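Local coordinates for protein endoglucanase (Uncultured bacterium, PDB 3X17) that probably hydrolyses internal beta-1,4-glucosidic linkages of cellulose, as a family 9 endoglucanase with an N-terminal Ig-like domain, at residues 112-115 against 116-119. Sequence-based numbering, arbitrary orientation.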
ATOM      1  N   ILE A 112       4.046  19.823  13.922  1.00 40.84           N
ATOM      2  CA  ILE A 112       4.334  18.829  14.945  1.00 41.47           C
ATOM      3  C   ILE A 112       3.080  18.604  15.765  1.00 41.38           C
ATOM      4  O   ILE A 112       2.393  19.552  16.115  1.00 41.89           O
ATOM      5  CB  ILE A 112       5.527  19.229  15.836  1.00 42.32           C
ATOM      6  CG1 ILE A 112       6.810  19.186  15.005  1.00 45.93           C
ATOM      7  CG2 ILE A 112       5.649  18.277  17.006  1.00 38.73           C
ATOM      8  CD1 ILE A 112       7.801  20.277  15.318  1.00 51.39           C
ATOM      9  N   GLY A 113       2.702  17.342  15.925  1.00 40.75           N
ATOM     10  CA  GLY A 113       1.356  16.988  16.353  1.00 42.08           C
ATOM     11  C   GLY A 113       1.079  15.537  15.982  1.00 42.74           C
ATOM     12  O   GLY A 113       1.969  14.847  15.483  1.00 42.36           O
ATOM     13  N   PRO A 114      -0.156  15.070  16.214  1.00 43.67           N
ATOM     14  CA  PRO A 114      -0.532  13.685  15.900  1.00 41.53           C
ATOM     15  C   PRO A 114      -0.795  13.506  14.390  1.00 39.12           C
ATOM     16  O   PRO A 114      -1.908  13.196  13.967  1.00 37.80           O
ATOM     17  CB  PRO A 114      -1.797  13.481  16.723  1.00 42.48           C
ATOM     18  CG  PRO A 114      -2.443  14.864  16.743  1.00 44.47           C
ATOM     19  CD  PRO A 114      -1.279  15.842  16.789  1.00 45.51           C
ATOM     20  N   VAL A 115       0.232  13.733  13.579  1.00 34.90           N
ATOM     21  CA  VAL A 115       0.000  13.968  12.164  1.00 35.57           C
ATOM     22  C   VAL A 115      -0.463  12.715  11.408  1.00 35.10           C
ATOM     23  O   VAL A 115      -1.030  12.828  10.328  1.00 33.88           O
ATOM     24  CB  VAL A 115       1.242  14.561  11.480  1.00 36.05           C
ATOM     25  CG1 VAL A 115       1.590  15.914  12.125  1.00 35.31           C
ATOM     26  CG2 VAL A 115       2.428  13.584  11.569  1.00 38.00           C
ATOM     27  N   TYR A 116      -0.208  11.530  11.954  1.00 31.69           N
ATOM     28  CA  TYR A 116      -0.504  10.330  11.196  1.00 34.72           C
ATOM     29  C   TYR A 116      -1.936   9.895  11.392  1.00 36.42           C
ATOM     30  O   TYR A 116      -2.387   8.977  10.726  1.00 35.52           O
ATOM     31  CB  TYR A 116       0.483   9.203  11.483  1.00 31.81           C
ATOM     32  CG  TYR A 116       1.793   9.468  10.789  1.00 33.48           C
ATOM     33  CD1 TYR A 116       1.844   9.518   9.406  1.00 30.61           C
ATOM     34  CD2 TYR A 116       2.927   9.882  11.513  1.00 30.86           C
ATOM     35  CE1 TYR A 116       2.997   9.925   8.736  1.00 31.03           C
ATOM     36  CE2 TYR A 116       4.118  10.198  10.855  1.00 34.61           C
ATOM     37  CZ  TYR A 116       4.126  10.258   9.459  1.00 33.78           C
ATOM     38  OH  TYR A 116       5.269  10.575   8.773  1.00 34.37           O
ATOM     39  N   ARG A 117      -2.666  10.614  12.247  1.00 36.40           N
ATOM     40  CA  ARG A 117      -4.106  10.422  12.332  1.00 39.80           C
ATOM     41  C   ARG A 117      -4.785  10.930  11.068  1.00 37.37           C
ATOM     42  O   ARG A 117      -5.692  10.296  10.552  1.00 37.38           O
ATOM     43  CB  ARG A 117      -4.682  11.116  13.574  1.00 40.89           C
ATOM     44  CG  ARG A 117      -4.518  10.283  14.844  1.00 48.24           C
ATOM     45  CD  ARG A 117      -5.088  10.978  16.081  1.00 56.96           C
ATOM     46  NE  ARG A 117      -4.628  10.316  17.300  1.00 60.29           N
ATOM     47  CZ  ARG A 117      -4.526  10.907  18.487  1.00 62.12           C
ATOM     48  NH1 ARG A 117      -4.857  12.192  18.634  1.00 58.01           N
ATOM     49  NH2 ARG A 117      -4.075  10.211  19.527  1.00 62.37           N
ATOM     50  N   ASP A 118      -4.352  12.088  10.590  1.00 36.33           N
ATOM     51  CA  ASP A 118      -4.894  12.656   9.371  1.00 38.60           C
ATOM     52  C   ASP A 118      -4.397  11.916   8.136  1.00 36.81           C
ATOM     53  O   ASP A 118      -5.130  11.797   7.165  1.00 35.13           O
ATOM     54  CB  ASP A 118      -4.543  14.142   9.267  1.00 40.39           C
ATOM     55  CG  ASP A 118      -5.106  14.946  10.423  1.00 43.14           C
ATOM     56  OD1 ASP A 118      -6.320  14.823  10.703  1.00 46.32           O
ATOM     57  OD2 ASP A 118      -4.299  15.541  11.150  1.00 49.85           O
ATOM     58  N   VAL A 119      -3.134  11.502   8.148  1.00 34.48           N
ATOM     59  CA  VAL A 119      -2.600  10.689   7.043  1.00 35.50           C
ATOM     60  C   VAL A 119      -3.392   9.373   6.928  1.00 32.53           C
ATOM     61  O   VAL A 119      -3.880   9.027   5.854  1.00 33.62           O
ATOM     62  CB  VAL A 119      -1.101  10.356   7.235  1.00 33.54           C
ATOM     63  CG1 VAL A 119      -0.648   9.338   6.214  1.00 35.23           C
ATOM     64  CG2 VAL A 119      -0.270  11.596   7.137  1.00 31.53           C
TER
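Pro114 and Arg117 meet at the first turn of helix 115-130, where the chain leaves strand 110-112 of the N-terminal Ig-like domain and enters the (alpha/alpha)6 barrel of the family 9 module. The junction illustrates how a chain can turn from strand to helix within a few residues: Pro114 is the centre of an inverse gamma turn, closed by a weak 2.8 Å hydrogen bond from Val115 N to Gly113 O.

Backbone bonds then start the helix. Arg117 N donates to Pro114 O at 3.2 Å, reaching the oxygen from well above the carbonyl plane, with a fairly straight N-H...O angle of 159°. At the next carbonyl, Val115 O accepts a weak bond of 3.3 Å from Val119 N, an i to i+4 step after the i to i+3 step before it.

The apolar contacts fall into two groups. Val115 and Tyr116 run side by side, and a CH-pi contact joins them: Val115 CG2 sits over one face of the phenol ring, 4.0 Å from its centroid and displaced toward the rim. A chi1 of -61° sets CG1 anti to the carbonyl carbon and leaves CG2 between the backbone N and that carbon, 3.4 Å from Tyr116 N. Leu463 and Leu466 of helix 456-469 and Phe556 of helix 543-558 also touch Tyr116, tying this turn into the barrel, while Val115 rests on Val23.

On the exposed side, Arg117, extended from CG to NE, runs obliquely past the proline. Pro114 CB there lies over one face of the guanidinium, 3.8 Å from Arg117 NH1.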